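Local coordinates for ABC transporter, substrate binding protein (Mannopine) (Agrobacterium fabrum, PDB 5L9S), which probably serves as the periplasmic solute-binding component of an ABC transporter that takes up the opine mannopine, captured here in an open, unliganded state, at residues 39-44 and 62-67; 82-87 and 252-257; 185-190 and 202-207; 231-236 and 296-301; 263-268 and 281-286. All blocks are in the same frame, centred on the assembly; numbering follows the deposited sequence.

Contact 1 (39-44 and 62-67)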
# COMPACT_ATOMS: atom_id res chain seq x y z
N GLY A 39 -13.71 9.66 -7.58
CA GLY A 39 -14.66 8.89 -6.79
C GLY A 39 -13.96 8.04 -5.74
O GLY A 39 -12.75 7.85 -5.83
N THR A 40 -14.72 7.51 -4.76
CA THR A 40 -14.15 6.62 -3.74
C THR A 40 -13.86 5.25 -4.38
O THR A 40 -14.39 4.96 -5.46
CB THR A 40 -15.06 6.49 -2.50
OG1 THR A 40 -16.23 5.71 -2.81
CG2 THR A 40 -15.44 7.85 -1.90
N ASP A 41 -13.02 4.43 -3.73
CA ASP A 41 -12.66 3.09 -4.21
C ASP A 41 -13.90 2.23 -4.39
O ASP A 41 -13.98 1.55 -5.41
CB ASP A 41 -11.64 2.40 -3.29
CG ASP A 41 -10.38 3.23 -3.07
OD1 ASP A 41 -9.45 3.14 -3.89
OD2 ASP A 41 -10.35 4.00 -2.07
N ALA A 42 -14.88 2.30 -3.46
CA ALA A 42 -16.16 1.56 -3.55
C ALA A 42 -17.05 2.06 -4.68
O ALA A 42 -17.69 1.24 -5.36
CB ALA A 42 -16.91 1.61 -2.23
N GLU A 43 -17.10 3.40 -4.88
CA GLU A 43 -17.86 4.05 -5.96
C GLU A 43 -17.32 3.61 -7.31
O GLU A 43 -18.11 3.31 -8.22
CB GLU A 43 -17.72 5.57 -5.88
CG GLU A 43 -18.76 6.30 -5.07
CD GLU A 43 -18.51 7.79 -5.17
OE1 GLU A 43 -19.02 8.41 -6.13
OE2 GLU A 43 -17.71 8.31 -4.36
N LYS A 44 -15.97 3.62 -7.46
CA LYS A 44 -15.23 3.24 -8.67
C LYS A 44 -15.50 1.78 -9.04
O LYS A 44 -15.88 1.51 -10.17
CB LYS A 44 -13.74 3.48 -8.49
CG LYS A 44 -13.27 4.83 -9.01
CD LYS A 44 -12.24 5.48 -8.12
CE LYS A 44 -10.94 4.74 -8.02
NZ LYS A 44 -10.48 4.67 -6.61
N TYR A 62 -8.53 2.52 -14.05
CA TYR A 62 -8.86 2.94 -12.69
C TYR A 62 -7.83 2.42 -11.69
O TYR A 62 -7.16 1.42 -11.96
CB TYR A 62 -10.31 2.62 -12.27
CG TYR A 62 -10.60 1.18 -11.93
CD1 TYR A 62 -10.85 0.24 -12.92
CD2 TYR A 62 -10.69 0.76 -10.60
CE1 TYR A 62 -11.15 -1.09 -12.61
CE2 TYR A 62 -10.97 -0.57 -10.28
CZ TYR A 62 -11.22 -1.49 -11.29
OH TYR A 62 -11.50 -2.80 -10.99
N LEU A 63 -7.64 3.14 -10.58
CA LEU A 63 -6.72 2.69 -9.54
C LEU A 63 -7.49 1.98 -8.44
O LEU A 63 -8.61 2.37 -8.11
CB LEU A 63 -5.92 3.87 -8.93
CG LEU A 63 -5.10 4.75 -9.88
CD1 LEU A 63 -4.55 5.95 -9.14
CD2 LEU A 63 -3.95 3.98 -10.52
N ASP A 64 -6.89 0.95 -7.85
CA ASP A 64 -7.45 0.22 -6.70
C ASP A 64 -6.34 -0.48 -5.95
O ASP A 64 -5.30 -0.75 -6.53
CB ASP A 64 -8.53 -0.80 -7.13
CG ASP A 64 -9.64 -1.02 -6.10
OD1 ASP A 64 -9.44 -0.66 -4.91
OD2 ASP A 64 -10.71 -1.55 -6.49
N GLY A 65 -6.57 -0.78 -4.67
CA GLY A 65 -5.61 -1.49 -3.83
C GLY A 65 -5.21 -2.81 -4.43
O GLY A 65 -6.01 -3.46 -5.10
N GLU A 66 -3.95 -3.23 -4.21
CA GLU A 66 -3.40 -4.45 -4.78
C GLU A 66 -4.09 -5.75 -4.32
O GLU A 66 -4.17 -6.71 -5.08
CB GLU A 66 -1.87 -4.53 -4.60
CG GLU A 66 -1.32 -4.75 -3.20
CD GLU A 66 0.18 -4.98 -3.20
OE1 GLU A 66 0.63 -5.99 -3.79
OE2 GLU A 66 0.91 -4.12 -2.67
N ILE A 67 -4.63 -5.74 -3.10
CA ILE A 67 -5.35 -6.89 -2.56
C ILE A 67 -6.71 -7.00 -3.24
O ILE A 67 -7.16 -8.11 -3.52
CB ILE A 67 -5.40 -6.89 -1.00
CG1 ILE A 67 -3.99 -7.17 -0.46
CG2 ILE A 67 -6.42 -7.94 -0.45
CD1 ILE A 67 -3.71 -6.50 0.77
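Asp41 and Asp64 bring their CA atoms to 6.4 Å where the first turn of helix 41-53 passes the C-terminal end of strand 61-65. Strands 33-38 and 61-65 both run parallel to strand 4-9, one along each edge, so the helix is the connection of a beta-alpha-beta crossover of the solute-binding fold. Lys44 curls back towards the start of its helix, alongside the strand. Its long chain bends at three torsions, bringing NZ to 3.3 Å from Leu63 O in a weak hydrogen bond, while the same NZ forms a 3.3 Å salt bridge with Asp41 OD1. A lysine suits this buried place because its flexible chain can serve a carbonyl and a carboxylate together. Asp41, with CG beside its backbone N (chi1 -55°), turns OD1 towards the strand. There OD1 lies 3.9 Å from Asp64 OD1, and the carboxylate planes are only 22° apart. Two like charges so close would probably repel, but each has a cationic partner: Lys44 for Asp41, and Arg45 for Asp64. Asp64 OD1 also receives Gly65 N at 2.9 Å. The start of the helix is fixed by a capping box. Thr40 OG1, on a short branched side chain well suited to an N-cap, accepts Glu43 N at 3.2 Å, and Thr40 N returns a bond of 3.1 Å to Glu43 OE2, reaching that oxygen from above the carboxylate plane, 61° out of it.

Contact 2 (82-87 and 252-257)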
# COMPACT_ATOMS: atom_id res chain seq x y z
N SER A 82 -1.49 -10.07 -17.87
CA SER A 82 -0.45 -11.10 -17.95
C SER A 82 0.36 -11.12 -19.27
O SER A 82 1.58 -11.14 -19.22
CB SER A 82 -1.04 -12.48 -17.67
OG SER A 82 -1.52 -12.55 -16.34
N ASP A 83 -0.32 -11.06 -20.43
CA ASP A 83 0.35 -11.01 -21.73
C ASP A 83 1.20 -9.72 -21.89
O ASP A 83 2.39 -9.82 -22.19
CB ASP A 83 -0.61 -11.25 -22.92
CG ASP A 83 -1.89 -10.43 -23.05
OD1 ASP A 83 -2.15 -9.57 -22.17
OD2 ASP A 83 -2.66 -10.68 -24.02
N PHE A 84 0.59 -8.54 -21.64
CA PHE A 84 1.22 -7.21 -21.69
C PHE A 84 2.42 -7.09 -20.73
O PHE A 84 3.42 -6.44 -21.06
CB PHE A 84 0.16 -6.13 -21.36
CG PHE A 84 0.69 -4.78 -20.95
CD1 PHE A 84 0.97 -3.80 -21.90
CD2 PHE A 84 0.89 -4.47 -19.60
CE1 PHE A 84 1.46 -2.55 -21.51
CE2 PHE A 84 1.40 -3.23 -19.22
CZ PHE A 84 1.68 -2.27 -20.18
N CYS A 85 2.30 -7.71 -19.55
CA CYS A 85 3.24 -7.75 -18.44
C CYS A 85 4.61 -8.33 -18.77
O CYS A 85 5.59 -7.97 -18.12
CB CYS A 85 2.61 -8.50 -17.28
SG CYS A 85 1.18 -7.66 -16.55
N MET A 86 4.65 -9.27 -19.73
CA MET A 86 5.84 -9.99 -20.19
C MET A 86 6.95 -9.06 -20.67
O MET A 86 8.11 -9.32 -20.39
CB MET A 86 5.46 -11.01 -21.27
CG MET A 86 4.96 -12.32 -20.70
SD MET A 86 4.03 -13.33 -21.87
CE MET A 86 3.20 -14.43 -20.74
N GLN A 87 6.57 -7.95 -21.35
CA GLN A 87 7.47 -6.94 -21.91
C GLN A 87 8.32 -6.20 -20.85
O GLN A 87 9.28 -5.52 -21.21
CB GLN A 87 6.71 -5.95 -22.82
CG GLN A 87 6.10 -4.75 -22.10
CD GLN A 87 5.43 -3.75 -23.01
OE1 GLN A 87 4.31 -3.30 -22.75
NE2 GLN A 87 6.10 -3.33 -24.08
N LYS A 252 -0.43 2.45 -23.30
CA LYS A 252 0.69 3.35 -23.60
C LYS A 252 0.93 4.22 -22.37
O LYS A 252 2.07 4.57 -22.07
CB LYS A 252 0.35 4.26 -24.80
CG LYS A 252 0.46 3.61 -26.16
CD LYS A 252 0.44 4.70 -27.23
CE LYS A 252 -0.01 4.22 -28.59
NZ LYS A 252 -0.34 5.35 -29.49
N LEU A 253 -0.17 4.59 -21.67
CA LEU A 253 -0.15 5.39 -20.45
C LEU A 253 0.46 4.57 -19.31
O LEU A 253 1.23 5.13 -18.51
CB LEU A 253 -1.56 5.92 -20.10
CG LEU A 253 -1.69 6.80 -18.85
CD1 LEU A 253 -0.90 8.07 -18.97
CD2 LEU A 253 -3.11 7.11 -18.56
N ILE A 254 0.14 3.25 -19.26
CA ILE A 254 0.70 2.32 -18.28
C ILE A 254 2.21 2.15 -18.51
O ILE A 254 2.99 2.33 -17.57
CB ILE A 254 -0.05 0.96 -18.28
CG1 ILE A 254 -1.51 1.12 -17.81
CG2 ILE A 254 0.71 -0.07 -17.41
CD1 ILE A 254 -2.30 -0.21 -17.68
N GLU A 255 2.62 1.82 -19.76
CA GLU A 255 4.01 1.64 -20.19
C GLU A 255 4.82 2.89 -19.86
O GLU A 255 5.95 2.76 -19.37
CB GLU A 255 4.08 1.34 -21.70
CG GLU A 255 5.44 0.84 -22.18
CD GLU A 255 5.67 0.73 -23.68
OE1 GLU A 255 4.70 0.50 -24.44
OE2 GLU A 255 6.85 0.84 -24.09
N PHE A 256 4.22 4.09 -20.10
CA PHE A 256 4.84 5.39 -19.81
C PHE A 256 5.26 5.49 -18.35
O PHE A 256 6.35 5.96 -18.09
CB PHE A 256 3.90 6.58 -20.16
CG PHE A 256 4.54 7.94 -20.04
CD1 PHE A 256 5.34 8.45 -21.07
CD2 PHE A 256 4.38 8.71 -18.90
CE1 PHE A 256 5.96 9.69 -20.94
CE2 PHE A 256 5.00 9.96 -18.78
CZ PHE A 256 5.78 10.45 -19.80
N TRP A 257 4.39 5.06 -17.43
CA TRP A 257 4.63 5.06 -16.00
C TRP A 257 5.71 4.07 -15.62
O TRP A 257 6.68 4.44 -14.94
CB TRP A 257 3.33 4.77 -15.23
CG TRP A 257 3.53 4.59 -13.76
CD1 TRP A 257 3.64 3.40 -13.08
CD2 TRP A 257 3.71 5.62 -12.79
NE1 TRP A 257 3.90 3.64 -11.75
CE2 TRP A 257 3.94 5.00 -11.55
CE3 TRP A 257 3.72 7.03 -12.87
CZ2 TRP A 257 4.13 5.73 -10.36
CZ3 TRP A 257 3.89 7.75 -11.70
CH2 TRP A 257 4.05 7.10 -10.46
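Phe84 meets Ile254 in the tight half of this contact: CZ and CE2 of the ring both lie 3.7 Å from Ile254 CG2. The methyl comes in at a slant to the ring, and the main chain of the helix follows it closely, with Glu255 N near the ring plane at the edge, 4.2 Å from Phe84 CZ. With CG anti to the backbone N (chi1 161°), the ring extends from its short, weakly bonded helical turn towards helix 247-258. A flat aromatic and a beta-branched aliphatic suit such a place, since both offer broad apolar surface; Leu61 and Leu81 also pack on Ile254, and Phe88 meets the Phe84 ring. Within the solute-binding fold, the contact sets the turn at 82-85, tied by the Cys85-Cys99 disulfide, against the helix that follows the long strand 224-240. Away from the Phe84 ring the packing slackens. Gln87 and Glu255 cross at about a right angle, their amide and carboxylate planes 52° apart, and no hydrogen bond joins them. Both chains are extended beyond CG, as long polar residues on a partly exposed side can be. Glu255 directs OE2 to a salt bridge with Arg259, whose guanidinium also makes a weak hydrogen bond to Gln87 O.

Contact 3 (185-190 and 202-207)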
# COMPACT_ATOMS: atom_id res chain seq x y z
N VAL A 185 -2.52 -2.88 24.79
CA VAL A 185 -3.06 -2.11 23.66
C VAL A 185 -4.11 -1.13 24.14
O VAL A 185 -5.25 -1.52 24.40
CB VAL A 185 -3.54 -2.98 22.47
CG1 VAL A 185 -3.82 -2.12 21.25
CG2 VAL A 185 -2.51 -4.05 22.13
N GLN A 186 -3.71 0.14 24.33
CA GLN A 186 -4.59 1.21 24.82
C GLN A 186 -5.28 1.94 23.67
O GLN A 186 -6.32 2.57 23.88
CB GLN A 186 -3.83 2.22 25.71
CG GLN A 186 -2.97 1.63 26.84
CD GLN A 186 -3.70 1.07 28.03
OE1 GLN A 186 -3.44 -0.06 28.45
NE2 GLN A 186 -4.53 1.88 28.66
N VAL A 187 -4.70 1.86 22.45
CA VAL A 187 -5.21 2.53 21.26
C VAL A 187 -5.50 1.52 20.14
O VAL A 187 -4.61 0.81 19.68
CB VAL A 187 -4.26 3.70 20.80
CG1 VAL A 187 -4.72 4.33 19.48
CG2 VAL A 187 -4.11 4.78 21.88
N TRP A 188 -6.75 1.49 19.68
CA TRP A 188 -7.19 0.69 18.54
C TRP A 188 -7.68 1.71 17.53
O TRP A 188 -8.87 2.03 17.49
CB TRP A 188 -8.30 -0.26 18.95
CG TRP A 188 -7.86 -1.41 19.80
CD1 TRP A 188 -8.15 -1.60 21.11
CD2 TRP A 188 -7.12 -2.57 19.37
NE1 TRP A 188 -7.61 -2.80 21.54
CE2 TRP A 188 -7.00 -3.42 20.48
CE3 TRP A 188 -6.58 -2.98 18.14
CZ2 TRP A 188 -6.32 -4.64 20.42
CZ3 TRP A 188 -5.93 -4.21 18.07
CH2 TRP A 188 -5.80 -5.02 19.21
N TRP A 189 -6.74 2.29 16.78
CA TRP A 189 -7.05 3.36 15.81
C TRP A 189 -7.80 2.88 14.56
O TRP A 189 -7.41 1.92 13.89
CB TRP A 189 -5.79 4.17 15.44
CG TRP A 189 -4.70 3.43 14.71
CD1 TRP A 189 -3.60 2.85 15.27
CD2 TRP A 189 -4.51 3.35 13.29
NE1 TRP A 189 -2.75 2.39 14.29
CE2 TRP A 189 -3.29 2.67 13.06
CE3 TRP A 189 -5.28 3.73 12.17
CZ2 TRP A 189 -2.82 2.37 11.78
CZ3 TRP A 189 -4.80 3.45 10.90
CH2 TRP A 189 -3.59 2.77 10.71
N ARG A 190 -8.87 3.59 14.21
CA ARG A 190 -9.65 3.25 13.02
C ARG A 190 -9.24 4.14 11.84
O ARG A 190 -9.26 3.70 10.69
CB ARG A 190 -11.16 3.31 13.32
CG ARG A 190 -11.99 2.58 12.28
CD ARG A 190 -13.24 1.92 12.83
NE ARG A 190 -13.41 0.57 12.28
CZ ARG A 190 -13.78 0.30 11.03
NH1 ARG A 190 -14.03 1.27 10.17
NH2 ARG A 190 -13.89 -0.96 10.63
N ASP A 202 0.28 11.38 23.75
CA ASP A 202 1.12 10.37 24.38
C ASP A 202 0.29 9.22 24.96
O ASP A 202 0.52 8.77 26.09
CB ASP A 202 2.09 10.99 25.41
CG ASP A 202 3.34 10.15 25.69
OD1 ASP A 202 3.87 9.53 24.73
OD2 ASP A 202 3.78 10.12 26.87
N GLU A 203 -0.71 8.75 24.18
CA GLU A 203 -1.62 7.65 24.54
C GLU A 203 -0.97 6.27 24.26
O GLU A 203 -1.46 5.24 24.75
CB GLU A 203 -2.98 7.79 23.84
CG GLU A 203 -3.84 8.94 24.35
CD GLU A 203 -5.12 9.21 23.58
OE1 GLU A 203 -5.42 10.40 23.29
OE2 GLU A 203 -5.84 8.24 23.25
N TYR A 204 0.12 6.27 23.48
CA TYR A 204 0.92 5.09 23.15
C TYR A 204 2.34 5.50 22.84
O TYR A 204 2.59 6.65 22.37
CB TYR A 204 0.33 4.22 22.00
CG TYR A 204 0.43 4.83 20.62
CD1 TYR A 204 1.52 4.55 19.80
CD2 TYR A 204 -0.59 5.61 20.11
CE1 TYR A 204 1.60 5.07 18.51
CE2 TYR A 204 -0.51 6.15 18.83
CZ TYR A 204 0.56 5.85 18.02
OH TYR A 204 0.59 6.38 16.75
N ARG A 205 3.25 4.54 23.07
CA ARG A 205 4.69 4.68 22.87
C ARG A 205 5.25 3.70 21.81
O ARG A 205 6.35 3.93 21.29
CB ARG A 205 5.44 4.55 24.22
CG ARG A 205 5.14 5.68 25.20
CD ARG A 205 6.12 5.72 26.35
NE ARG A 205 7.36 6.40 25.99
CZ ARG A 205 7.74 7.58 26.47
NH1 ARG A 205 6.98 8.23 27.34
NH2 ARG A 205 8.89 8.12 26.08
N VAL A 206 4.53 2.60 21.51
CA VAL A 206 4.91 1.61 20.50
C VAL A 206 3.66 1.21 19.72
O VAL A 206 2.69 0.79 20.32
CB VAL A 206 5.58 0.36 21.13
CG1 VAL A 206 6.02 -0.60 20.03
CG2 VAL A 206 6.75 0.74 22.02
N GLY A 207 3.69 1.35 18.39
CA GLY A 207 2.52 1.02 17.59
C GLY A 207 2.75 0.68 16.14
O GLY A 207 3.82 0.92 15.60
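Val187 CG2 is the centre of the first shell, 3.8 Å from Glu203 CB and 4.0 Å from Tyr204 CD2. The two segments frame helix 192-200 in a beta-alpha-beta crossover: strands 185-189 and 206-210 both run parallel to strand 140-143, one on each side of it. CG2 lies beside the valine's own backbone N, the placement that turns it to this junction, and it approaches the tyrosine ring obliquely. A compact branched residue fits between Glu203 and the ring; CB of Glu203 makes the closer touch, with OE2 of its extended chain also 4.1 Å from Val187 CG2. Gln186 adds its CB, 4.0 Å from Glu203 O. Further out, Ala198 of the intervening helix, a small residue, is touched by Val187, Glu203 and Tyr204. That helix ends in a Schellman motif at Asp202, whose positive phi (63°) turns the chain towards the next strand. Tyr204 is held at its far end, where OH hydrogen-bonds to Ser195 O.

Contact 4 (231-236 and 296-301)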
# COMPACT_ATOMS: atom_id res chain seq x y z
N ALA A 231 8.11 -4.44 7.90
CA ALA A 231 7.13 -3.43 7.47
C ALA A 231 6.27 -4.01 6.35
O ALA A 231 6.75 -4.78 5.53
CB ALA A 231 7.85 -2.18 6.96
N PHE A 232 4.99 -3.66 6.33
CA PHE A 232 4.07 -4.15 5.31
C PHE A 232 3.96 -3.14 4.16
O PHE A 232 3.48 -2.02 4.35
CB PHE A 232 2.71 -4.51 5.93
CG PHE A 232 2.83 -5.50 7.07
CD1 PHE A 232 2.89 -6.87 6.84
CD2 PHE A 232 2.87 -5.05 8.39
CE1 PHE A 232 3.03 -7.78 7.89
CE2 PHE A 232 3.00 -5.96 9.45
CZ PHE A 232 3.09 -7.32 9.19
N LEU A 233 4.46 -3.52 2.97
CA LEU A 233 4.43 -2.68 1.76
C LEU A 233 3.27 -3.06 0.89
O LEU A 233 3.30 -4.09 0.25
CB LEU A 233 5.75 -2.74 0.99
CG LEU A 233 5.98 -1.63 -0.02
CD1 LEU A 233 6.23 -0.29 0.64
CD2 LEU A 233 7.12 -1.98 -0.94
N VAL A 234 2.21 -2.26 0.94
CA VAL A 234 0.95 -2.50 0.23
C VAL A 234 0.66 -1.29 -0.64
O VAL A 234 0.67 -0.16 -0.16
CB VAL A 234 -0.24 -2.79 1.22
CG1 VAL A 234 -1.52 -3.16 0.48
CG2 VAL A 234 0.12 -3.90 2.21
N GLY A 235 0.35 -1.53 -1.89
CA GLY A 235 0.02 -0.42 -2.77
C GLY A 235 -1.20 -0.56 -3.64
O GLY A 235 -2.09 -1.39 -3.40
N ASP A 236 -1.26 0.32 -4.64
CA ASP A 236 -2.32 0.45 -5.63
C ASP A 236 -1.86 -0.06 -6.96
O ASP A 236 -0.70 0.11 -7.33
CB ASP A 236 -2.76 1.93 -5.77
CG ASP A 236 -3.58 2.51 -4.61
OD1 ASP A 236 -3.74 1.81 -3.58
OD2 ASP A 236 -4.05 3.66 -4.73
N ALA A 296 17.04 -2.13 -0.90
CA ALA A 296 17.51 -3.30 -0.11
C ALA A 296 16.55 -3.62 1.08
O ALA A 296 16.41 -4.79 1.44
CB ALA A 296 18.92 -3.07 0.39
N ASP A 297 15.87 -2.60 1.67
CA ASP A 297 14.89 -2.85 2.75
C ASP A 297 13.72 -3.59 2.13
O ASP A 297 13.32 -4.61 2.68
CB ASP A 297 14.40 -1.55 3.43
CG ASP A 297 15.42 -0.75 4.22
OD1 ASP A 297 16.13 -1.36 5.07
OD2 ASP A 297 15.47 0.48 4.04
N VAL A 298 13.24 -3.12 0.96
CA VAL A 298 12.12 -3.73 0.21
C VAL A 298 12.43 -5.22 -0.14
O VAL A 298 11.59 -6.08 0.13
CB VAL A 298 11.66 -2.90 -1.02
CG1 VAL A 298 10.46 -3.53 -1.71
CG2 VAL A 298 11.36 -1.44 -0.65
N GLU A 299 13.63 -5.55 -0.62
CA GLU A 299 13.92 -6.95 -0.97
C GLU A 299 14.33 -7.84 0.20
O GLU A 299 14.10 -9.05 0.13
CB GLU A 299 14.93 -7.08 -2.14
CG GLU A 299 16.27 -6.37 -2.01
CD GLU A 299 16.91 -5.85 -3.29
OE1 GLU A 299 18.10 -5.43 -3.24
OE2 GLU A 299 16.23 -5.81 -4.34
N ASN A 300 14.92 -7.29 1.27
CA ASN A 300 15.42 -8.11 2.38
C ASN A 300 14.67 -8.07 3.72
O ASN A 300 14.93 -8.95 4.54
CB ASN A 300 16.89 -7.78 2.66
CG ASN A 300 17.81 -7.74 1.46
OD1 ASN A 300 17.48 -8.20 0.36
ND2 ASN A 300 18.99 -7.18 1.65
N ARG A 301 13.83 -7.06 3.99
CA ARG A 301 13.18 -6.98 5.31
C ARG A 301 11.67 -6.74 5.28
O ARG A 301 10.99 -7.05 6.26
CB ARG A 301 13.83 -5.88 6.17
CG ARG A 301 15.32 -5.96 6.30
CD ARG A 301 15.79 -5.31 7.56
NE ARG A 301 15.69 -3.86 7.47
CZ ARG A 301 15.73 -3.04 8.51
NH1 ARG A 301 15.87 -3.52 9.74
NH2 ARG A 301 15.64 -1.73 8.34
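Leu233 and Val298 join strand 224-240 to helix 295-300 through one apolar touch, Leu233 CD2 to Val298 CG1 at 3.8 Å. The strand pairs antiparallel with both 61-65 and 103-116, and 103-116 pairs with 206-210, an arrangement consistent with the long strands that link the two lobes of a solute-binding protein. Leu233 sends CG anti to the backbone N (chi1 -163°), and chi2 of 70°, measured to CD1, leaves CD2 roughly anti to CA, the methyl extended towards the helix. Val298 answers with CG1, likewise anti to its backbone N (chi1 -177°), and the two side chains cross at about a right angle. Beta branching restricts the valine, so its methyls are held steadily on the helix surface, while the longer leucine spans from the strand. Ile302 also packs on Leu233, and Leu95 on Val298. The neighbouring Phe232 belongs to different packing, against Trp127 and helix 149-158, as alternation along a strand would lead one to expect. At the end of the helix the backbones approach without bonding: Ala231 N is 4.2 Å from Arg301 O, and Ala231 pairs instead with Ile303. The last helical turn closes with Arg301 N to Asp297 O at 2.8 Å. The arginine chain then doubles back on the same aspartate, so that NE at 3.5 Å and NH2 at 3.3 Å both make weak hydrogen bonds, part of a salt bridge, to Asp297 OD1.

Contact 5 (263-268 and 281-286)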
# COMPACT_ATOMS: atom_id res chain seq x y z
N ALA A 263 9.21 10.16 -13.59
CA ALA A 263 7.77 10.33 -13.39
C ALA A 263 7.39 9.72 -12.03
O ALA A 263 6.80 10.42 -11.20
CB ALA A 263 7.00 9.64 -14.52
N GLN A 264 7.79 8.46 -11.79
CA GLN A 264 7.55 7.73 -10.55
C GLN A 264 8.14 8.43 -9.33
O GLN A 264 7.45 8.53 -8.33
CB GLN A 264 8.10 6.30 -10.62
CG GLN A 264 7.53 5.44 -11.74
CD GLN A 264 8.13 4.07 -11.69
OE1 GLN A 264 8.40 3.41 -12.71
NE2 GLN A 264 8.48 3.67 -10.50
N ALA A 265 9.41 8.90 -9.41
CA ALA A 265 10.13 9.58 -8.33
C ALA A 265 9.47 10.93 -8.00
O ALA A 265 9.35 11.27 -6.82
CB ALA A 265 11.57 9.79 -8.72
N LYS A 266 9.04 11.70 -9.03
CA LYS A 266 8.38 12.98 -8.83
C LYS A 266 7.04 12.77 -8.09
O LYS A 266 6.80 13.42 -7.07
CB LYS A 266 8.19 13.70 -10.18
CG LYS A 266 7.61 15.10 -10.06
CD LYS A 266 7.30 15.71 -11.42
CE LYS A 266 6.32 16.86 -11.34
NZ LYS A 266 6.80 17.97 -10.46
N ALA A 267 6.21 11.83 -8.59
CA ALA A 267 4.92 11.50 -7.97
C ALA A 267 5.10 10.94 -6.54
O ALA A 267 4.35 11.33 -5.64
CB ALA A 267 4.14 10.51 -8.84
N CYS A 268 6.12 10.11 -6.30
CA CYS A 268 6.34 9.55 -4.97
C CYS A 268 7.07 10.50 -3.99
O CYS A 268 6.96 10.29 -2.78
CB CYS A 268 6.99 8.18 -5.03
SG CYS A 268 5.85 6.89 -5.62
N ILE A 281 13.37 4.95 -6.71
CA ILE A 281 13.63 4.98 -5.27
C ILE A 281 14.92 5.77 -4.97
O ILE A 281 14.92 6.66 -4.13
CB ILE A 281 13.66 3.56 -4.59
CG1 ILE A 281 12.28 2.91 -4.53
CG2 ILE A 281 14.28 3.60 -3.18
CD1 ILE A 281 12.27 1.38 -4.50
N SER A 282 16.01 5.43 -5.67
CA SER A 282 17.31 6.06 -5.47
C SER A 282 17.40 7.49 -6.05
O SER A 282 18.20 8.29 -5.57
CB SER A 282 18.40 5.18 -6.08
OG SER A 282 18.22 5.08 -7.48
N GLN A 283 16.59 7.79 -7.07
CA GLN A 283 16.52 9.06 -7.78
C GLN A 283 15.78 10.15 -7.00
O GLN A 283 15.82 11.32 -7.42
CB GLN A 283 15.76 8.85 -9.09
CG GLN A 283 16.44 9.37 -10.32
CD GLN A 283 15.63 9.01 -11.53
OE1 GLN A 283 16.04 8.20 -12.36
NE2 GLN A 283 14.45 9.59 -11.64
N MET A 284 15.06 9.78 -5.92
CA MET A 284 14.30 10.75 -5.13
C MET A 284 15.21 11.66 -4.33
O MET A 284 16.35 11.28 -4.04
CB MET A 284 13.26 10.06 -4.23
CG MET A 284 12.05 9.56 -5.02
SD MET A 284 10.74 8.65 -4.16
CE MET A 284 11.65 7.41 -3.32
N SER A 285 14.73 12.89 -3.99
CA SER A 285 15.48 13.88 -3.21
C SER A 285 15.95 13.27 -1.90
O SER A 285 15.29 12.37 -1.37
CB SER A 285 14.61 15.10 -2.92
OG SER A 285 13.63 14.84 -1.93
N SER A 286 17.09 13.73 -1.38
CA SER A 286 17.67 13.21 -0.14
C SER A 286 16.67 13.23 1.03
O SER A 286 16.55 12.24 1.75
CB SER A 286 18.94 13.98 0.23
OG SER A 286 19.93 13.81 -0.77
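Met284, just past the end of helix 278-283, lies against Ala265 and Cys268 on one side of helix 261-271. Two consecutive helices of the solute-binding fold meet here, the C-terminal end of 278-283 packing on the side of 261-271, and the Cys268-Cys273 disulfide ties the first helix to the connection that follows it. Backbones come close, with Ala265 CA and Met284 CA 5.4 Å apart, a spacing that suits the small alanine. The methionine chain leaves with CG beside its own backbone N (chi1 -74°), which lays CG against Ala265, 3.7 Å from both CB and the carbonyl O. This first torsion and the extended second one carry SD to the next turn of the helix, and the bend at the third (-52°) turns CE away from Cys268. SD sits 3.9 Å from Cys268 CB and 4.0 Å from Ala265 O. A long, unbranched, flexible side chain is well fitted to follow a helix surface in this way, and residues 265 and 268, one turn apart, present the side it follows. Beyond Met284 the chain starts helix 286-289, for which Ser285 is the N-cap; its OG accepts Ala288 N. On the solvent side, the Gln283 chain, extended beyond CG, touches Pro261 and Ala262, and its NE2 comes to 4.1 Å from Ala265 CB, a packing contact with no hydrogen bond.

In the fold
From the N terminus, contact 1 closes a short loop of 17 residues, about half helix, before contact 2 opens at 82-87. Contact 2 closes far later, at 252-257, and within that span contact 3 opens and closes round helix 192-200. Contact 4 also opens there, at 231-236, but closes at 296-301, so it crosses contact 2; contact 5 opens and closes inside the span of contact 4. Contacts 1, 3 and 4 reach one sheet, and contacts 1 and 4 touch through a probable hydrogen bond, Glu66 N to Gly235 O at 2.7 Å. Contact 2 joins contact 5 where Trp257 packs on Ala267. Contacts 2 and 3 lie on opposite sides of the chain's centre, their own centres 42 Å apart.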